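Local structure of uncharacterized protein (2PD2) at residues 5-10 / 15-20; 21-26 / 30-35. The protein is of unknown function but belongs to the DsrE/DsrF-like family, whose members include proteins that handle sulfur, and it assembles as a trimer. All coordinates share one frame; numbering follows the deposited sequence.

Contact 1 (5-10 / 15-20)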
ATOM      1  N   VAL A   5      -8.448   6.680   2.255  1.00 16.74           N
ATOM      2  CA  VAL A   5      -7.663   5.692   2.982  1.00 12.18           C
ATOM      3  C   VAL A   5      -8.117   4.260   2.715  1.00 14.92           C
ATOM      4  O   VAL A   5      -9.303   3.952   2.772  1.00 16.69           O
ATOM      5  CB  VAL A   5      -7.764   5.927   4.500  1.00 13.17           C
ATOM      6  CG1 VAL A   5      -6.934   4.878   5.249  1.00 13.10           C
ATOM      7  CG2 VAL A   5      -7.299   7.337   4.847  1.00 11.61           C
ATOM      8  N   GLN A   6      -7.161   3.381   2.447  1.00 13.26           N
ATOM      9  CA  GLN A   6      -7.473   1.978   2.194  1.00 13.95           C
ATOM     10  C   GLN A   6      -6.997   1.086   3.338  1.00 14.39           C
ATOM     11  O   GLN A   6      -5.899   1.270   3.855  1.00 14.50           O
ATOM     12  CB  GLN A   6      -6.795   1.505   0.906  1.00 10.72           C
ATOM     13  CG  GLN A   6      -6.782  -0.022   0.735  1.00  9.30           C
ATOM     14  CD  GLN A   6      -5.742  -0.480  -0.267  1.00 16.37           C
ATOM     15  OE1 GLN A   6      -4.632   0.054  -0.306  1.00 13.70           O
ATOM     16  NE2 GLN A   6      -6.087  -1.480  -1.074  1.00 14.64           N
ATOM     17  N   ILE A   7      -7.835   0.135   3.734  1.00 15.47           N
ATOM     18  CA  ILE A   7      -7.476  -0.837   4.767  1.00 17.57           C
ATOM     19  C   ILE A   7      -7.983  -2.173   4.232  1.00 16.75           C
ATOM     20  O   ILE A   7      -9.173  -2.314   3.953  1.00 15.48           O
ATOM     21  CB  ILE A   7      -8.157  -0.551   6.123  1.00 15.14           C
ATOM     22  CG1 ILE A   7      -7.832   0.866   6.596  1.00 16.00           C
ATOM     23  CG2 ILE A   7      -7.662  -1.549   7.157  1.00 16.63           C
ATOM     24  CD1 ILE A   7      -8.456   1.220   7.939  1.00 19.72           C
ATOM     25  N   LYS A   8      -7.089  -3.147   4.082  1.00 15.95           N
ATOM     26  CA  LYS A   8      -7.485  -4.442   3.532  1.00 17.03           C
ATOM     27  C   LYS A   8      -7.192  -5.656   4.411  1.00 18.76           C
ATOM     28  O   LYS A   8      -7.814  -6.706   4.248  1.00 18.48           O
ATOM     29  CB  LYS A   8      -6.815  -4.647   2.168  1.00 17.01           C
ATOM     30  CG  LYS A   8      -5.292  -4.491   2.189  1.00 25.44           C
ATOM     31  CD  LYS A   8      -4.662  -4.836   0.833  1.00 27.16           C
ATOM     32  CE  LYS A   8      -3.168  -4.498   0.779  1.00 30.63           C
ATOM     33  NZ  LYS A   8      -2.895  -3.028   0.617  1.00 31.33           N
ATOM     34  N   ASP A   9      -6.252  -5.517   5.338  1.00 17.27           N
ATOM     35  CA  ASP A   9      -5.874  -6.632   6.199  1.00 19.54           C
ATOM     36  C   ASP A   9      -6.502  -6.535   7.583  1.00 20.14           C
ATOM     37  O   ASP A   9      -6.205  -5.618   8.354  1.00 17.98           O
ATOM     38  CB  ASP A   9      -4.347  -6.702   6.312  1.00 23.51           C
ATOM     39  CG  ASP A   9      -3.669  -6.874   4.957  1.00 28.38           C
ATOM     40  OD1 ASP A   9      -4.008  -7.843   4.243  1.00 28.97           O
ATOM     41  OD2 ASP A   9      -2.800  -6.044   4.605  1.00 36.62           O
ATOM     42  N   PHE A  10      -7.369  -7.491   7.900  1.00 15.89           N
ATOM     43  CA  PHE A  10      -8.040  -7.497   9.199  1.00 16.87           C
ATOM     44  C   PHE A  10      -7.074  -7.454  10.384  1.00 19.12           C
ATOM     45  O   PHE A  10      -7.316  -6.739  11.355  1.00 19.31           O
ATOM     46  CB  PHE A  10      -8.948  -8.728   9.336  1.00 16.08           C
ATOM     47  CG  PHE A  10      -9.698  -8.778  10.639  1.00 17.85           C
ATOM     48  CD1 PHE A  10     -10.668  -7.827  10.931  1.00 16.74           C
ATOM     49  CD2 PHE A  10      -9.421  -9.765  11.581  1.00 24.90           C
ATOM     50  CE1 PHE A  10     -11.357  -7.851  12.145  1.00 22.16           C
ATOM     51  CE2 PHE A  10     -10.103  -9.801  12.801  1.00 25.76           C
ATOM     52  CZ  PHE A  10     -11.073  -8.841  13.083  1.00 24.04           C
ATOM     53  N   GLN A  15      -3.990  -0.998  14.135  1.00 18.56           N
ATOM     54  CA  GLN A  15      -2.949  -0.021  13.827  1.00 20.61           C
ATOM     55  C   GLN A  15      -3.386   0.949  12.736  1.00 17.49           C
ATOM     56  O   GLN A  15      -3.043   2.129  12.776  1.00 16.09           O
ATOM     57  CB  GLN A  15      -1.652  -0.726  13.417  1.00 24.38           C
ATOM     58  CG  GLN A  15      -0.902  -1.327  14.596  1.00 40.07           C
ATOM     59  CD  GLN A  15       0.359  -2.046  14.176  1.00 43.17           C
ATOM     60  OE1 GLN A  15       0.303  -3.072  13.498  1.00 51.75           O
ATOM     61  NE2 GLN A  15       1.510  -1.509  14.572  1.00 46.69           N
ATOM     62  N   ALA A  16      -4.150   0.452  11.767  1.00 15.69           N
ATOM     63  CA  ALA A  16      -4.632   1.298  10.682  1.00 15.14           C
ATOM     64  C   ALA A  16      -5.548   2.378  11.235  1.00 17.62           C
ATOM     65  O   ALA A  16      -5.431   3.551  10.878  1.00 16.91           O
ATOM     66  CB  ALA A  16      -5.382   0.460   9.647  1.00 16.85           C
ATOM     67  N   LEU A  17      -6.468   1.982  12.108  1.00 17.14           N
ATOM     68  CA  LEU A  17      -7.392   2.947  12.693  1.00 19.96           C
ATOM     69  C   LEU A  17      -6.649   3.994  13.519  1.00 21.14           C
ATOM     70  O   LEU A  17      -7.025   5.166  13.517  1.00 22.52           O
ATOM     71  CB  LEU A  17      -8.444   2.229  13.551  1.00 21.81           C
ATOM     72  CG  LEU A  17      -9.345   1.253  12.784  1.00 19.72           C
ATOM     73  CD1 LEU A  17     -10.390   0.673  13.725  1.00 25.09           C
ATOM     74  CD2 LEU A  17     -10.027   1.972  11.632  1.00 18.31           C
ATOM     75  N   ARG A  18      -5.598   3.587  14.227  1.00 19.93           N
ATOM     76  CA  ARG A  18      -4.843   4.563  15.004  1.00 21.78           C
ATOM     77  C   ARG A  18      -4.154   5.517  14.041  1.00 17.84           C
ATOM     78  O   ARG A  18      -4.026   6.703  14.319  1.00 22.07           O
ATOM     79  CB  ARG A  18      -3.796   3.896  15.902  1.00 26.86           C
ATOM     80  CG  ARG A  18      -2.904   4.928  16.605  1.00 41.16           C
ATOM     81  CD  ARG A  18      -1.984   4.340  17.670  1.00 51.67           C
ATOM     82  NE  ARG A  18      -1.131   3.270  17.160  1.00 60.18           N
ATOM     83  CZ  ARG A  18      -1.470   1.985  17.152  1.00 64.09           C
ATOM     84  NH1 ARG A  18      -2.647   1.607  17.634  1.00 65.17           N
ATOM     85  NH2 ARG A  18      -0.634   1.078  16.661  1.00 66.28           N
ATOM     86  N   SER A  19      -3.712   4.995  12.901  1.00 17.12           N
ATOM     87  CA  SER A  19      -3.057   5.829  11.900  1.00 15.73           C
ATOM     88  C   SER A  19      -4.039   6.850  11.325  1.00 16.42           C
ATOM     89  O   SER A  19      -3.667   7.988  11.044  1.00 19.28           O
ATOM     90  CB  SER A  19      -2.475   4.962  10.784  1.00 12.89           C
ATOM     91  OG  SER A  19      -1.321   4.270  11.232  1.00 21.15           O
ATOM     92  N   VAL A  20      -5.293   6.449  11.145  1.00 18.55           N
ATOM     93  CA  VAL A  20      -6.298   7.379  10.638  1.00 14.06           C
ATOM     94  C   VAL A  20      -6.520   8.477  11.681  1.00 17.45           C
ATOM     95  O   VAL A  20      -6.666   9.654  11.343  1.00 17.71           O
ATOM     96  CB  VAL A  20      -7.631   6.662  10.341  1.00 15.44           C
ATOM     97  CG1 VAL A  20      -8.699   7.687   9.971  1.00 15.33           C
ATOM     98  CG2 VAL A  20      -7.441   5.685   9.181  1.00 14.95           C
TER

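Contact 2 (21-26 / 30-35)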
ATOM      1  N   ILE A  21      -6.541   8.094  12.953  1.00 15.74           N
ATOM      2  CA  ILE A  21      -6.705   9.073  14.022  1.00 18.54           C
ATOM      3  C   ILE A  21      -5.519  10.044  13.946  1.00 18.22           C
ATOM      4  O   ILE A  21      -5.685  11.254  14.092  1.00 22.15           O
ATOM      5  CB  ILE A  21      -6.732   8.385  15.407  1.00 17.27           C
ATOM      6  CG1 ILE A  21      -8.043   7.614  15.571  1.00 20.57           C
ATOM      7  CG2 ILE A  21      -6.597   9.422  16.518  1.00 21.89           C
ATOM      8  CD1 ILE A  21      -8.116   6.794  16.850  1.00 27.21           C
ATOM      9  N   ASN A  22      -4.325   9.508  13.707  1.00 17.67           N
ATOM     10  CA  ASN A  22      -3.131  10.344  13.596  1.00 20.99           C
ATOM     11  C   ASN A  22      -3.270  11.319  12.427  1.00 21.68           C
ATOM     12  O   ASN A  22      -2.907  12.486  12.544  1.00 20.50           O
ATOM     13  CB  ASN A  22      -1.868   9.484  13.420  1.00 18.44           C
ATOM     14  CG  ASN A  22      -1.454   8.770  14.710  1.00 25.47           C
ATOM     15  OD1 ASN A  22      -1.863   9.159  15.805  1.00 22.90           O
ATOM     16  ND2 ASN A  22      -0.627   7.731  14.581  1.00 19.24           N
ATOM     17  N   LEU A  23      -3.790  10.835  11.303  1.00 19.33           N
ATOM     18  CA  LEU A  23      -3.990  11.675  10.123  1.00 20.05           C
ATOM     19  C   LEU A  23      -4.909  12.837  10.490  1.00 21.60           C
ATOM     20  O   LEU A  23      -4.585  14.003  10.262  1.00 19.28           O
ATOM     21  CB  LEU A  23      -4.633  10.862   8.991  1.00 18.51           C
ATOM     22  CG  LEU A  23      -4.936  11.633   7.702  1.00 20.40           C
ATOM     23  CD1 LEU A  23      -3.636  12.169   7.124  1.00 22.94           C
ATOM     24  CD2 LEU A  23      -5.627  10.726   6.695  1.00 18.35           C
ATOM     25  N   TYR A  24      -6.064  12.495  11.053  1.00 22.17           N
ATOM     26  CA  TYR A  24      -7.057  13.480  11.475  1.00 20.97           C
ATOM     27  C   TYR A  24      -6.433  14.560  12.355  1.00 21.20           C
ATOM     28  O   TYR A  24      -6.647  15.755  12.141  1.00 19.78           O
ATOM     29  CB  TYR A  24      -8.175  12.781  12.253  1.00 19.55           C
ATOM     30  CG  TYR A  24      -9.188  13.725  12.865  1.00 23.07           C
ATOM     31  CD1 TYR A  24     -10.267  14.201  12.121  1.00 22.61           C
ATOM     32  CD2 TYR A  24      -9.065  14.142  14.192  1.00 23.31           C
ATOM     33  CE1 TYR A  24     -11.200  15.066  12.681  1.00 22.77           C
ATOM     34  CE2 TYR A  24      -9.991  15.007  14.761  1.00 26.72           C
ATOM     35  CZ  TYR A  24     -11.055  15.465  14.000  1.00 25.25           C
ATOM     36  OH  TYR A  24     -11.966  16.324  14.560  1.00 25.99           O
ATOM     37  N   ASN A  25      -5.665  14.137  13.352  1.00 21.57           N
ATOM     38  CA  ASN A  25      -5.025  15.086  14.258  1.00 22.82           C
ATOM     39  C   ASN A  25      -3.927  15.917  13.613  1.00 24.58           C
ATOM     40  O   ASN A  25      -3.632  17.020  14.076  1.00 22.65           O
ATOM     41  CB  ASN A  25      -4.425  14.361  15.469  1.00 21.98           C
ATOM     42  CG  ASN A  25      -5.482  13.831  16.411  1.00 27.13           C
ATOM     43  OD1 ASN A  25      -6.520  14.459  16.607  1.00 28.04           O
ATOM     44  ND2 ASN A  25      -5.213  12.681  17.017  1.00 25.89           N
ATOM     45  N   ASP A  26      -3.332  15.404  12.539  1.00 19.87           N
ATOM     46  CA  ASP A  26      -2.228  16.103  11.898  1.00 22.60           C
ATOM     47  C   ASP A  26      -2.572  17.044  10.753  1.00 24.45           C
ATOM     48  O   ASP A  26      -1.869  18.029  10.531  1.00 27.33           O
ATOM     49  CB  ASP A  26      -1.192  15.085  11.417  1.00 23.26           C
ATOM     50  CG  ASP A  26       0.154  15.721  11.131  1.00 30.75           C
ATOM     51  OD1 ASP A  26       0.733  16.315  12.066  1.00 34.77           O
ATOM     52  OD2 ASP A  26       0.633  15.633   9.981  1.00 33.06           O
ATOM     53  N   ALA A  30      -8.937  18.054   7.355  1.00 24.97           N
ATOM     54  CA  ALA A  30      -8.798  16.949   6.420  1.00 25.58           C
ATOM     55  C   ALA A  30     -10.189  16.404   6.098  1.00 25.22           C
ATOM     56  O   ALA A  30     -11.066  16.379   6.960  1.00 22.77           O
ATOM     57  CB  ALA A  30      -7.939  15.847   7.032  1.00 23.77           C
ATOM     58  N   GLU A  31     -10.386  15.992   4.848  1.00 22.75           N
ATOM     59  CA  GLU A  31     -11.646  15.403   4.415  1.00 21.42           C
ATOM     60  C   GLU A  31     -11.246  13.956   4.158  1.00 19.94           C
ATOM     61  O   GLU A  31     -10.621  13.643   3.145  1.00 16.31           O
ATOM     62  CB  GLU A  31     -12.129  16.065   3.132  1.00 21.43           C
ATOM     63  CG  GLU A  31     -13.622  16.007   2.938  1.00 28.11           C
ATOM     64  CD  GLU A  31     -14.058  16.676   1.655  1.00 23.80           C
ATOM     65  OE1 GLU A  31     -13.492  17.740   1.315  1.00 26.10           O
ATOM     66  OE2 GLU A  31     -14.966  16.141   0.993  1.00 26.37           O
ATOM     67  N   ILE A  32     -11.610  13.074   5.081  1.00 19.40           N
ATOM     68  CA  ILE A  32     -11.206  11.681   4.993  1.00 16.84           C
ATOM     69  C   ILE A  32     -12.299  10.658   4.728  1.00 17.82           C
ATOM     70  O   ILE A  32     -13.366  10.704   5.334  1.00 15.29           O
ATOM     71  CB  ILE A  32     -10.486  11.268   6.305  1.00 19.17           C
ATOM     72  CG1 ILE A  32      -9.347  12.248   6.609  1.00 16.01           C
ATOM     73  CG2 ILE A  32      -9.947   9.842   6.196  1.00 19.09           C
ATOM     74  CD1 ILE A  32      -8.937  12.246   8.078  1.00 16.65           C
ATOM     75  N   GLU A  33     -12.003   9.727   3.821  1.00 17.23           N
ATOM     76  CA  GLU A  33     -12.899   8.625   3.495  1.00 17.03           C
ATOM     77  C   GLU A  33     -12.081   7.351   3.667  1.00 17.11           C
ATOM     78  O   GLU A  33     -11.020   7.199   3.066  1.00 18.50           O
ATOM     79  CB  GLU A  33     -13.401   8.680   2.049  1.00 17.79           C
ATOM     80  CG  GLU A  33     -14.243   7.449   1.702  1.00 15.57           C
ATOM     81  CD  GLU A  33     -14.744   7.436   0.264  1.00 18.15           C
ATOM     82  OE1 GLU A  33     -15.016   8.518  -0.289  1.00 15.56           O
ATOM     83  OE2 GLU A  33     -14.886   6.336  -0.305  1.00 20.59           O
ATOM     84  N   VAL A  34     -12.564   6.442   4.497  1.00 15.30           N
ATOM     85  CA  VAL A  34     -11.850   5.200   4.724  1.00 15.97           C
ATOM     86  C   VAL A  34     -12.601   4.054   4.073  1.00 15.34           C
ATOM     87  O   VAL A  34     -13.768   3.807   4.384  1.00 16.39           O
ATOM     88  CB  VAL A  34     -11.701   4.899   6.223  1.00 18.01           C
ATOM     89  CG1 VAL A  34     -10.839   3.654   6.410  1.00 14.93           C
ATOM     90  CG2 VAL A  34     -11.079   6.096   6.939  1.00 17.34           C
ATOM     91  N   VAL A  35     -11.921   3.355   3.174  1.00 14.98           N
ATOM     92  CA  VAL A  35     -12.508   2.223   2.464  1.00 13.37           C
ATOM     93  C   VAL A  35     -11.929   0.898   2.965  1.00 17.79           C
ATOM     94  O   VAL A  35     -10.728   0.644   2.826  1.00 14.53           O
ATOM     95  CB  VAL A  35     -12.224   2.319   0.948  1.00 15.09           C
ATOM     96  CG1 VAL A  35     -12.766   1.074   0.231  1.00 14.90           C
ATOM     97  CG2 VAL A  35     -12.843   3.590   0.382  1.00 14.52           C
TER

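Contact 1 (5-10 / 15-20)
Strand 5-7 and helix 15-20 run almost antiparallel, with 168° between their axes and 9.8 Å at closest approach, and Ile7 and Ala16 bring their backbones nearest, CA to CA 6.9 Å. This is the first half of a beta-alpha-beta crossover, in which the chain leaves the strand and turns back as a helix over one face of the sheet. Ile7 takes the largest share of the contact. Its CG1 lies beside the backbone N (chi1 -56°) and the chain then extends, which sets CD1 against the helix, 3.6 Å from CB of Ala16. The same methyl of Ala16 lies 3.9 Å from CG2 of Ile7, so both branches of the isoleucine rest against it; alanine suits this place because the backbones come so close. On the next residue, Leu17 CB points away from the strand, yet its CD2 returns to 4.1 Å from Ile7 CD1, the two side chains meeting at about a right angle. Leu17 also reaches Ile53 and Leu57 of helix 51-59. One helical turn beyond Ala16, Val20 CG2 meets Val5 CG1 at 4.0 Å. Cutting Ile7 back to alanine, without CG1, CG2 and CD1, would probably open a gap beside Ala16 CB and Leu17 CD2. With no hydrogen bond spanning the segments, helix and strand are joined here by buried aliphatic packing alone, which depends on shape rather than on bond direction.

Contact 2 (21-26 / 30-35)
Leu23, on helix 21-26, and Ile32, on strand 31-35, slide past each other in opposite directions, each lying alongside the other instead of meeting it end-on. The leucine has its CG anti to the backbone N (chi1 178°), which carries the isobutyl fork toward the strand. One prong of that fork, CD2, rests 3.9 Å from CD1 of Ile32 and 4.0 Å from CG1 of Ile32, so a single methyl spans the last bond of the isoleucine chain. The branch point joins in, Leu23 CG standing 4.1 Å from Ile32 CD1. Ile32 answers with its longer arm: CG1 sits beside its own backbone N (chi1 -53°), and the ethyl group reaches across to the helix. A beta-branched residue fits the extended strand, while leucine, unbranched at CB, sits easily in a helix.

Tyr24 takes part through the base of its side chain. Its CA is 4.1 Å from CD1 of Ile32, and its CB is 4.3 Å from that same methyl, which therefore touches two successive helix residues. Beyond CB the phenol ring turns away from the isoleucine, and the Tyr24 side chain touches Lys60. Ala30, just ahead of the strand, has its CA 6.4 Å from that of Tyr24; its small methyl suits the place where the chain comes back from the helix.

Around this core, Leu23 also touches Val3 of strand 2-7 and Val92 of the third subunit, and Ile32 packs on Val5. At the helix end, Asp26 forms a salt bridge with Arg97 of the third subunit. The contact itself has no hydrogen bond across it: aliphatic groups hold helix to strand, while charge near the helix end serves the subunit interface.

The two contacts follow in series along the chain, their centres about 11 Å apart, and together they span the beta-alpha-beta unit formed by strand 2-7, helix 13-26 and strand 31-36. Contact 1 fixes the first half of the helix on the first strand, and contact 2 its last turns on the second. Those strands are parallel neighbours in the sheet: Val5 O and Val35 N, 2.7 Å apart, probably form a hydrogen bond, and CD1 of Ile7 packs 3.7 Å from CG1 of Val34. The helix thus packs along its length on apolar side chains of both strands, while residues from both contacts also touch the third subunit, tying this crossover to the trimer.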